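Side-chain contacts in 4-alpha-glucanotransferase (Corynebacterium glutamicum, PDB 5B68), which is an amylomaltase, an enzyme built on a TIM-barrel domain and carrying a beta-sandwich domain toward its N-terminus: residues 257-260 / 261-265; 357-360 / 361-364; 561-565 / 566-570; 180-184 / 185-189. All blocks are in the same frame, centred on the assembly; numbering follows the deposited sequence.

Overall arrangement
Along the chain the order is contact 4, contact 1, contact 2, contact 3, and all four belong to the TIM-barrel part of the chain. Contact 4 leaves the C-terminal end of the first barrel strand, 177-182, and contact 3 follows the seventh, 553-556; their centres are about 17 Å apart. Contacts 1 and 2 belong to the long insertion between the second and third strands, 215-218 and 382-387. They are about 21 Å apart between centres, and both touch helix 286-301. Contact 1 is on the surface, some 45 Å from contact 3 centre to centre. The set thus runs from loops beside the barrel mouth to the outer helices of the insertion.

Contact 1 (257-260 / 261-265); sequences NQLE and IDLRD
Glu-260 and Arg-264 define the N-terminal turn of helix 261-277: Glu-260 occupies the N-cap position, and its O accepts a nearly straight bond from Arg-264 N (2.9 Å, 170°). One residue earlier, Leu-259 O is held by the arginine side chain. A bend at chi3 (-89°) folds the guanidinium back over the start of the helix, where it approaches this oxygen side-on with two nitrogens. Arg-264 NE lies 2.9 Å from Leu-259 O and well above the carbonyl plane. NH2 of Arg-264 reaches the same O, also at 2.9 Å, from much closer to that plane. The oxygen itself stays almost in the guanidinium plane, so the pair of bonds fixes the rotation of the group. Ile-261 CA lies over one guanidinium face, toward its rim. Next to these bonds, Leu-259 CB packs on Arg-264 CG at 4.0 Å, and the leucine methyls Leu-259 CD2 and Leu-263 CD2 meet at 4.1 Å. Glu-260 and Asp-262 run side by side, their like charges only 3.7 Å apart between OE1 and OD1, which may raise the pKa of one slightly. Leu-259 also packs on Ile-300 and Met-303, and Leu-263 on Ala-299, joining this turn to helix 286-301 and the loop after it.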
loop_
_atom_site.group_PDB
_atom_site.type_symbol
_atom_site.label_atom_id
_atom_site.label_comp_id
_atom_site.label_asym_id
_atom_site.label_seq_id
_atom_site.Cartn_x
_atom_site.Cartn_y
_atom_site.Cartn_z
ATOM N N ASN A 257 -6.260 -33.046 5.988
ATOM C CA ASN A 257 -6.616 -34.402 5.632
ATOM C C ASN A 257 -6.301 -35.407 6.720
ATOM O O ASN A 257 -6.723 -36.543 6.613
ATOM C CB ASN A 257 -5.937 -34.767 4.321
ATOM C CG ASN A 257 -6.316 -33.787 3.214
ATOM O OD1 ASN A 257 -7.498 -33.629 2.943
ATOM N ND2 ASN A 257 -5.339 -33.036 2.670
ATOM N N GLN A 258 -5.572 -34.988 7.760
ATOM C CA GLN A 258 -5.295 -35.835 8.907
ATOM C C GLN A 258 -6.362 -35.717 9.953
ATOM O O GLN A 258 -6.361 -36.471 10.923
ATOM C CB GLN A 258 -3.900 -35.484 9.513
ATOM C CG GLN A 258 -2.711 -35.872 8.628
ATOM C CD GLN A 258 -1.411 -35.160 9.034
ATOM O OE1 GLN A 258 -1.132 -35.003 10.227
ATOM N NE2 GLN A 258 -0.594 -34.749 8.046
ATOM N N LEU A 259 -7.301 -34.795 9.816
ATOM C CA LEU A 259 -8.353 -34.700 10.802
ATOM C C LEU A 259 -9.232 -35.938 10.644
ATOM O O LEU A 259 -9.327 -36.529 9.536
ATOM C CB LEU A 259 -9.193 -33.442 10.633
ATOM C CG LEU A 259 -8.532 -32.063 10.909
ATOM C CD1 LEU A 259 -9.518 -30.930 10.721
ATOM C CD2 LEU A 259 -7.929 -31.994 12.327
ATOM N N GLU A 260 -9.850 -36.335 11.755
ATOM C CA GLU A 260 -10.854 -37.391 11.732
ATOM C C GLU A 260 -12.085 -36.975 10.937
ATOM O O GLU A 260 -12.478 -35.774 10.876
ATOM C CB GLU A 260 -11.264 -37.736 13.147
ATOM C CG GLU A 260 -10.163 -38.416 13.931
ATOM C CD GLU A 260 -10.715 -39.013 15.195
ATOM O OE1 GLU A 260 -11.621 -38.368 15.783
ATOM O OE2 GLU A 260 -10.277 -40.127 15.567
ATOM N N ILE A 261 -12.724 -37.998 10.368
ATOM C CA ILE A 261 -13.769 -37.774 9.403
ATOM C C ILE A 261 -14.974 -37.101 10.022
ATOM O O ILE A 261 -15.646 -36.346 9.366
ATOM C CB ILE A 261 -14.129 -39.024 8.567
ATOM C CG1 ILE A 261 -15.136 -38.651 7.433
ATOM C CG2 ILE A 261 -14.723 -40.111 9.437
ATOM C CD1 ILE A 261 -15.253 -39.664 6.304
ATOM N N ASP A 262 -15.254 -37.368 11.286
ATOM C CA ASP A 262 -16.446 -36.773 11.898
ATOM C C ASP A 262 -16.246 -35.255 12.106
ATOM O O ASP A 262 -17.182 -34.477 12.015
ATOM C CB ASP A 262 -16.837 -37.492 13.204
ATOM C CG ASP A 262 -15.647 -37.813 14.093
ATOM O OD1 ASP A 262 -14.586 -38.336 13.620
ATOM O OD2 ASP A 262 -15.806 -37.578 15.305
ATOM N N LEU A 263 -15.008 -34.867 12.381
ATOM C CA LEU A 263 -14.639 -33.450 12.446
ATOM C C LEU A 263 -14.659 -32.848 11.031
ATOM O O LEU A 263 -15.216 -31.734 10.842
ATOM C CB LEU A 263 -13.266 -33.256 13.106
ATOM C CG LEU A 263 -12.843 -31.821 13.446
ATOM C CD1 LEU A 263 -13.901 -30.974 14.161
ATOM C CD2 LEU A 263 -11.577 -31.910 14.290
ATOM N N ARG A 264 -14.109 -33.570 10.047
ATOM C CA ARG A 264 -14.295 -33.128 8.669
ATOM C C ARG A 264 -15.731 -32.933 8.235
ATOM O O ARG A 264 -16.015 -31.969 7.524
ATOM C CB ARG A 264 -13.516 -33.964 7.677
ATOM C CG ARG A 264 -12.034 -33.637 7.817
ATOM C CD ARG A 264 -11.138 -34.248 6.773
ATOM N NE ARG A 264 -10.708 -35.558 7.231
ATOM C CZ ARG A 264 -11.106 -36.724 6.729
ATOM N NH1 ARG A 264 -11.944 -36.771 5.700
ATOM N NH2 ARG A 264 -10.641 -37.855 7.257
ATOM N N ASP A 265 -16.654 -33.794 8.706
ATOM C CA ASP A 265 -18.083 -33.594 8.396
ATOM C C ASP A 265 -18.618 -32.372 9.095
ATOM O O ASP A 265 -19.461 -31.683 8.514
ATOM C CB ASP A 265 -18.929 -34.802 8.837
ATOM C CG ASP A 265 -18.634 -36.034 8.021
ATOM O OD1 ASP A 265 -18.188 -35.910 6.836
ATOM O OD2 ASP A 265 -18.874 -37.130 8.564
#

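Contact 2 (357-360 / 361-364); sequences MWLQ and WLCD
Trp-358 sets CG opposite its own backbone N (chi1 174°), and Trp-361 does nearly the same; three residues apart, the two indoles lie on one flank of the helix, and the shared torsion brings them together. Leu-362 turns the other way, with CG opposite its carbonyl carbon (chi1 -65°), and so swings its CD1 methyl over the first indole. That methyl makes a CH-pi contact, 3.7 Å from the centroid of the Trp-358 six-membered ring and almost on the ring normal. Leu-362 CG lies close to the backbone as well, 3.4 Å from Trp-358 O. The two indoles meet obliquely, planes at 43°: Trp-358 CD1 is 3.6 Å from Trp-361 CE3, and Trp-358 NE1 comes to the edge of the Trp-361 ring, 3.7 Å from CZ3. This is i to i+3 and i to i+4 packing along one buried turn of helix 349-376, kept in step by backbone bonds such as Leu-362 N to Trp-358 O (3.0 Å). The aromatic group continues into helix 307-338, where Phe-313 touches both tryptophans, edge-to-face with Trp-358. Gln-360 NE2 donates to Ile-243 O; Asp-364, one turn on from Trp-361, bonds Arg-319 through OD1 (salt bridge) and His-453 NE2.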
loop_
_atom_site.group_PDB
_atom_site.type_symbol
_atom_site.label_atom_id
_atom_site.label_comp_id
_atom_site.label_asym_id
_atom_site.label_seq_id
_atom_site.Cartn_x
_atom_site.Cartn_y
_atom_site.Cartn_z
ATOM N N MET A 357 2.263 -17.730 14.318
ATOM C CA MET A 357 3.378 -17.906 13.362
ATOM C C MET A 357 2.998 -18.860 12.251
ATOM O O MET A 357 3.216 -18.619 11.013
ATOM C CB MET A 357 4.656 -18.341 14.084
ATOM C CG MET A 357 5.155 -17.273 15.055
ATOM S SD MET A 357 6.525 -17.942 16.099
ATOM C CE MET A 357 7.800 -17.920 14.890
ATOM N N TRP A 358 2.330 -19.939 12.649
ATOM C CA TRP A 358 1.962 -20.976 11.733
ATOM C C TRP A 358 0.933 -20.455 10.739
ATOM O O TRP A 358 1.039 -20.790 9.547
ATOM C CB TRP A 358 1.449 -22.176 12.556
ATOM C CG TRP A 358 0.883 -23.328 11.815
ATOM C CD1 TRP A 358 1.549 -24.256 11.176
ATOM C CD2 TRP A 358 -0.504 -23.655 11.718
ATOM N NE1 TRP A 358 0.674 -25.209 10.661
ATOM C CE2 TRP A 358 -0.601 -24.834 10.998
ATOM C CE3 TRP A 358 -1.670 -23.062 12.206
ATOM C CZ2 TRP A 358 -1.834 -25.446 10.691
ATOM C CZ3 TRP A 358 -2.918 -23.696 11.930
ATOM C CH2 TRP A 358 -2.965 -24.870 11.159
ATOM N N LEU A 359 -0.043 -19.660 11.207
ATOM C CA LEU A 359 -0.997 -19.007 10.256
ATOM C C LEU A 359 -0.285 -18.194 9.167
ATOM O O LEU A 359 -0.680 -18.251 8.022
ATOM C CB LEU A 359 -1.932 -18.054 10.959
ATOM C CG LEU A 359 -2.914 -18.732 11.923
ATOM C CD1 LEU A 359 -3.901 -17.745 12.522
ATOM C CD2 LEU A 359 -3.635 -19.885 11.250
ATOM N N GLN A 360 0.778 -17.452 9.531
ATOM C CA GLN A 360 1.567 -16.756 8.503
ATOM C C GLN A 360 2.224 -17.681 7.532
ATOM O O GLN A 360 2.311 -17.348 6.348
ATOM C CB GLN A 360 2.552 -15.775 9.167
ATOM C CG GLN A 360 1.863 -14.678 9.915
ATOM C CD GLN A 360 0.993 -13.886 8.999
ATOM O OE1 GLN A 360 1.462 -13.385 7.955
ATOM N NE2 GLN A 360 -0.258 -13.723 9.364
ATOM N N TRP A 361 2.721 -18.837 7.977
ATOM C CA TRP A 361 3.357 -19.814 7.095
ATOM C C TRP A 361 2.303 -20.357 6.070
ATOM O O TRP A 361 2.586 -20.468 4.851
ATOM C CB TRP A 361 3.993 -20.985 7.927
ATOM C CG TRP A 361 4.501 -22.080 7.125
ATOM C CD1 TRP A 361 5.492 -22.052 6.165
ATOM C CD2 TRP A 361 4.087 -23.449 7.208
ATOM N NE1 TRP A 361 5.699 -23.283 5.644
ATOM C CE2 TRP A 361 4.888 -24.177 6.308
ATOM C CE3 TRP A 361 3.122 -24.124 7.979
ATOM C CZ2 TRP A 361 4.720 -25.557 6.110
ATOM C CZ3 TRP A 361 3.019 -25.497 7.833
ATOM C CH2 TRP A 361 3.765 -26.178 6.871
ATOM N N LEU A 362 1.080 -20.575 6.549
ATOM C CA LEU A 362 0.005 -21.053 5.701
ATOM C C LEU A 362 -0.322 -19.965 4.672
ATOM O O LEU A 362 -0.561 -20.304 3.474
ATOM C CB LEU A 362 -1.263 -21.341 6.509
ATOM C CG LEU A 362 -1.080 -22.528 7.523
ATOM C CD1 LEU A 362 -2.396 -22.609 8.230
ATOM C CD2 LEU A 362 -0.713 -23.865 6.949
ATOM N N CYS A 363 -0.406 -18.726 5.133
ATOM C CA CYS A 363 -0.713 -17.602 4.203
ATOM C C CYS A 363 0.403 -17.560 3.148
ATOM O O CYS A 363 0.150 -17.398 1.930
ATOM C CB CYS A 363 -0.782 -16.283 4.928
ATOM S SG CYS A 363 -2.211 -16.028 5.943
ATOM N N ASP A 364 1.661 -17.701 3.586
ATOM C CA ASP A 364 2.796 -17.710 2.657
ATOM C C ASP A 364 2.658 -18.786 1.590
ATOM O O ASP A 364 2.853 -18.529 0.380
ATOM C CB ASP A 364 4.137 -17.874 3.416
ATOM C CG ASP A 364 5.353 -17.892 2.481
ATOM O OD1 ASP A 364 5.856 -16.802 2.180
ATOM O OD2 ASP A 364 5.775 -18.918 1.987
#

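Contact 3 (561-565 / 566-570); sequences DLPPT and AGYLE
Tyr-568 brings the edge of its ring to the loop before the helix: CE2 lies 4.1 Å from Leu-562 CD2, a methyl close to the ring plane. Pro-563 O also lies at the ring edge, near its plane, and Pro-563 CD is 4.2 Å from Tyr-568 CD2. The ring reaches back because CG of the tyrosine is turned opposite its backbone N (chi1 -164°). Beside it, Thr-565 and Leu-569 pair one helical turn apart, with CG2 of the threonine 3.8 Å from CD1 of the leucine. Leu-569 CG sits tightly over the backbone, 3.3 Å from Thr-565 O.

Backbone bonds set these side chains in place. Tyr-568 N donates to Pro-564 O at 2.8 Å, and Leu-569 N to Thr-565 O, also at 2.8 Å, in an almost straight bond (173°). Farther out, the tyrosine ring also stacks with His-573 and with Trp-533. Thr-565 OG1 is hydrogen-bonded to Asp-652 OD2 on helix 650-654, which follows barrel strand 645-649, while Asp-561 OD2 bonds a BTB molecule, probably from the crystallisation liquor. The whole is the start of helix 565-569 with a proline, Pro-564, at the N-cap position, reached through a loop from the C-terminal end of barrel strand 553-556, the end at which TIM-barrel enzymes carry their active sites.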
loop_
_atom_site.group_PDB
_atom_site.type_symbol
_atom_site.label_atom_id
_atom_site.label_comp_id
_atom_site.label_asym_id
_atom_site.label_seq_id
_atom_site.Cartn_x
_atom_site.Cartn_y
_atom_site.Cartn_z
ATOM N N ASP A 561 -12.788 2.774 -5.730
ATOM C CA ASP A 561 -13.435 3.896 -5.042
ATOM C C ASP A 561 -14.559 4.571 -5.878
ATOM O O ASP A 561 -15.090 5.591 -5.447
ATOM C CB ASP A 561 -12.396 4.963 -4.650
ATOM C CG ASP A 561 -11.481 4.519 -3.485
ATOM O OD1 ASP A 561 -11.961 3.811 -2.615
ATOM O OD2 ASP A 561 -10.314 4.923 -3.450
ATOM N N LEU A 562 -14.880 4.055 -7.068
ATOM C CA LEU A 562 -15.950 4.614 -7.906
ATOM C C LEU A 562 -17.022 3.577 -8.121
ATOM O O LEU A 562 -16.799 2.347 -7.988
ATOM C CB LEU A 562 -15.404 5.028 -9.272
ATOM C CG LEU A 562 -14.643 6.315 -9.235
ATOM C CD1 LEU A 562 -13.802 6.477 -10.493
ATOM C CD2 LEU A 562 -15.617 7.473 -9.072
ATOM N N PRO A 563 -18.215 4.025 -8.472
ATOM C CA PRO A 563 -19.180 2.997 -8.908
ATOM C C PRO A 563 -18.655 2.317 -10.199
ATOM O O PRO A 563 -18.004 2.966 -10.992
ATOM C CB PRO A 563 -20.447 3.823 -9.180
ATOM C CG PRO A 563 -20.293 5.020 -8.302
ATOM C CD PRO A 563 -18.828 5.370 -8.466
ATOM N N PRO A 564 -18.841 1.020 -10.327
ATOM C CA PRO A 564 -18.507 0.348 -11.584
ATOM C C PRO A 564 -19.185 0.995 -12.781
ATOM O O PRO A 564 -20.166 1.712 -12.624
ATOM C CB PRO A 564 -19.020 -1.019 -11.384
ATOM C CG PRO A 564 -18.878 -1.243 -9.901
ATOM C CD PRO A 564 -19.352 0.058 -9.337
ATOM N N THR A 565 -18.601 0.802 -13.938
ATOM C CA THR A 565 -18.993 1.591 -15.122
ATOM C C THR A 565 -20.468 1.422 -15.483
ATOM O O THR A 565 -21.074 2.404 -15.929
ATOM C CB THR A 565 -18.103 1.247 -16.261
ATOM O OG1 THR A 565 -16.754 1.417 -15.844
ATOM C CG2 THR A 565 -18.337 2.149 -17.483
ATOM N N ALA A 566 -21.068 0.260 -15.249
ATOM C CA ALA A 566 -22.501 0.118 -15.564
ATOM C C ALA A 566 -23.329 1.061 -14.688
ATOM O O ALA A 566 -24.342 1.617 -15.136
ATOM C CB ALA A 566 -22.994 -1.293 -15.396
ATOM N N GLY A 567 -22.922 1.213 -13.431
ATOM C CA GLY A 567 -23.566 2.202 -12.514
ATOM C C GLY A 567 -23.219 3.634 -12.826
ATOM O O GLY A 567 -24.111 4.509 -12.864
ATOM N N TYR A 568 -21.942 3.873 -13.122
ATOM C CA TYR A 568 -21.436 5.181 -13.419
ATOM C C TYR A 568 -22.127 5.764 -14.675
ATOM O O TYR A 568 -22.530 6.892 -14.677
ATOM C CB TYR A 568 -19.938 5.139 -13.644
ATOM C CG TYR A 568 -19.278 6.450 -13.576
ATOM C CD1 TYR A 568 -19.388 7.366 -14.608
ATOM C CD2 TYR A 568 -18.556 6.841 -12.444
ATOM C CE1 TYR A 568 -18.784 8.596 -14.547
ATOM C CE2 TYR A 568 -17.928 8.080 -12.392
ATOM C CZ TYR A 568 -18.067 8.961 -13.436
ATOM O OH TYR A 568 -17.463 10.208 -13.425
ATOM N N LEU A 569 -22.237 4.976 -15.741
ATOM C CA LEU A 569 -22.996 5.400 -16.939
ATOM C C LEU A 569 -24.424 5.861 -16.631
ATOM O O LEU A 569 -24.926 6.748 -17.331
ATOM C CB LEU A 569 -23.037 4.252 -17.982
ATOM C CG LEU A 569 -21.708 4.034 -18.739
ATOM C CD1 LEU A 569 -21.604 2.666 -19.440
ATOM C CD2 LEU A 569 -21.401 5.153 -19.719
ATOM N N GLU A 570 -25.056 5.267 -15.614
ATOM C CA GLU A 570 -26.450 5.540 -15.297
ATOM C C GLU A 570 -26.617 6.560 -14.147
ATOM O O GLU A 570 -27.699 6.669 -13.573
ATOM C CB GLU A 570 -27.221 4.198 -15.095
ATOM C CG GLU A 570 -27.568 3.527 -16.438
ATOM C CD GLU A 570 -27.556 1.992 -16.420
ATOM O OE1 GLU A 570 -28.411 1.423 -15.687
ATOM O OE2 GLU A 570 -26.715 1.351 -17.154
#

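Contact 4 (180-184 / 185-189); sequences VMAQI and YSVRS
Gln-183 O accepts Ser-186 N at 2.8 Å, and Val-187 N bonds Ile-184 O at 3.1 Å, two i to i+3 bonds that curl the chain into a short 3-10 turn. The turn follows strand 177-182, the first strand of the TIM barrel, and carries the chain from the C-terminal end of that strand into the loop before helix 198-209. Ser-186 adds a side-chain bond to the same carbonyl: its OG donates to Gln-183 O at 2.6 Å, in the carbonyl plane and on a lone pair, whereas its backbone N comes from above that plane. One buried oxygen is thus gripped twice by a single residue.

The Gln-183 and Tyr-185 side chains run alongside each other in the same direction, amide and ring planes 82° apart. With CG placed between its backbone N and carbonyl carbon (chi1 50°), the tyrosine folds back over the glutamine, one ring face toward Gln-183 C. Its CZ lies 3.6 Å from Gln-183 CB, and its hydroxyl donates to the amide oxygen, Tyr-185 OH to Gln-183 OE1 at 2.6 Å, again on a lone pair. Arg-286 makes a cation-pi contact with this ring. Val-187 CG2 approaches Ala-182 CB, and both residues also pack on Leu-650. A bend at chi2 leaves the other half of the Gln-183 amide facing the strand, where NE2 makes a weak but straight hydrogen bond to Met-181 SD (3.6 Å, 174°).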
loop_
_atom_site.group_PDB
_atom_site.type_symbol
_atom_site.label_atom_id
_atom_site.label_comp_id
_atom_site.label_asym_id
_atom_site.label_seq_id
_atom_site.Cartn_x
_atom_site.Cartn_y
_atom_site.Cartn_z
ATOM N N VAL A 180 -6.471 -7.395 -14.976
ATOM C CA VAL A 180 -7.749 -7.337 -14.385
ATOM C C VAL A 180 -7.537 -6.972 -12.915
ATOM O O VAL A 180 -6.563 -7.439 -12.281
ATOM C CB VAL A 180 -8.471 -8.722 -14.430
ATOM C CG1 VAL A 180 -9.767 -8.702 -13.618
ATOM C CG2 VAL A 180 -8.739 -9.187 -15.889
ATOM N N MET A 181 -8.393 -6.126 -12.389
ATOM C CA MET A 181 -8.448 -5.859 -10.935
ATOM C C MET A 181 -9.668 -6.492 -10.299
ATOM O O MET A 181 -10.806 -6.362 -10.809
ATOM C CB MET A 181 -8.458 -4.365 -10.616
ATOM C CG MET A 181 -8.525 -4.004 -9.107
ATOM S SD MET A 181 -10.151 -4.038 -8.339
ATOM C CE MET A 181 -10.685 -2.387 -8.797
ATOM N N ALA A 182 -9.464 -7.179 -9.181
ATOM C CA ALA A 182 -10.559 -7.773 -8.451
ATOM C C ALA A 182 -10.415 -7.483 -6.950
ATOM O O ALA A 182 -9.303 -7.522 -6.419
ATOM C CB ALA A 182 -10.622 -9.258 -8.631
ATOM N N GLN A 183 -11.545 -7.191 -6.311
ATOM C CA GLN A 183 -11.607 -7.146 -4.852
ATOM C C GLN A 183 -11.836 -8.566 -4.380
ATOM O O GLN A 183 -12.976 -9.079 -4.323
ATOM C CB GLN A 183 -12.687 -6.186 -4.384
ATOM C CG GLN A 183 -12.448 -4.792 -4.845
ATOM C CD GLN A 183 -11.308 -4.106 -4.101
ATOM O OE1 GLN A 183 -11.418 -3.923 -2.896
ATOM N NE2 GLN A 183 -10.253 -3.695 -4.799
ATOM N N ILE A 184 -10.753 -9.295 -4.110
ATOM C CA ILE A 184 -10.852 -10.748 -4.015
ATOM C C ILE A 184 -11.792 -11.288 -2.919
ATOM O O ILE A 184 -12.393 -12.348 -3.102
ATOM C CB ILE A 184 -9.424 -11.437 -3.978
ATOM C CG1 ILE A 184 -9.500 -12.936 -4.222
ATOM C CG2 ILE A 184 -8.760 -11.138 -2.653
ATOM C CD1 ILE A 184 -10.036 -13.249 -5.595
ATOM N N TYR A 185 -11.889 -10.579 -1.804
ATOM C CA TYR A 185 -12.826 -10.963 -0.691
ATOM C C TYR A 185 -14.288 -11.023 -1.243
ATOM O O TYR A 185 -15.127 -11.742 -0.730
ATOM C CB TYR A 185 -12.756 -9.918 0.470
ATOM C CG TYR A 185 -12.892 -8.498 0.057
ATOM C CD1 TYR A 185 -14.169 -7.936 -0.135
ATOM C CD2 TYR A 185 -11.792 -7.711 -0.239
ATOM C CE1 TYR A 185 -14.316 -6.667 -0.573
ATOM C CE2 TYR A 185 -11.928 -6.404 -0.697
ATOM C CZ TYR A 185 -13.217 -5.910 -0.873
ATOM O OH TYR A 185 -13.422 -4.661 -1.338
ATOM N N SER A 186 -14.552 -10.234 -2.272
ATOM C CA SER A 186 -15.904 -10.150 -2.837
ATOM C C SER A 186 -16.205 -11.157 -3.927
ATOM O O SER A 186 -17.359 -11.231 -4.355
ATOM C CB SER A 186 -16.195 -8.749 -3.406
ATOM O OG SER A 186 -15.525 -8.471 -4.652
ATOM N N VAL A 187 -15.206 -11.902 -4.385
ATOM C CA VAL A 187 -15.386 -12.843 -5.477
ATOM C C VAL A 187 -15.346 -14.259 -4.953
ATOM O O VAL A 187 -14.372 -14.685 -4.384
ATOM C CB VAL A 187 -14.270 -12.712 -6.524
ATOM C CG1 VAL A 187 -14.576 -13.549 -7.746
ATOM C CG2 VAL A 187 -14.069 -11.277 -6.906
ATOM N N ARG A 188 -16.413 -14.992 -5.204
ATOM C CA ARG A 188 -16.588 -16.299 -4.645
ATOM C C ARG A 188 -16.605 -17.373 -5.723
ATOM O O ARG A 188 -17.020 -17.141 -6.838
ATOM C CB ARG A 188 -17.903 -16.360 -3.870
ATOM C CG ARG A 188 -17.899 -15.669 -2.520
ATOM C CD ARG A 188 -18.199 -14.187 -2.620
ATOM N NE ARG A 188 -19.527 -13.909 -3.134
ATOM C CZ ARG A 188 -20.638 -13.873 -2.410
ATOM N NH1 ARG A 188 -20.609 -14.111 -1.113
ATOM N NH2 ARG A 188 -21.786 -13.608 -2.990
ATOM N N SER A 189 -16.111 -18.541 -5.356
ATOM C CA SER A 189 -16.292 -19.773 -6.096
ATOM C C SER A 189 -17.388 -20.569 -5.417
ATOM O O SER A 189 -17.926 -20.146 -4.426
ATOM C CB SER A 189 -15.002 -20.580 -6.131
ATOM O OG SER A 189 -14.680 -21.102 -4.869
#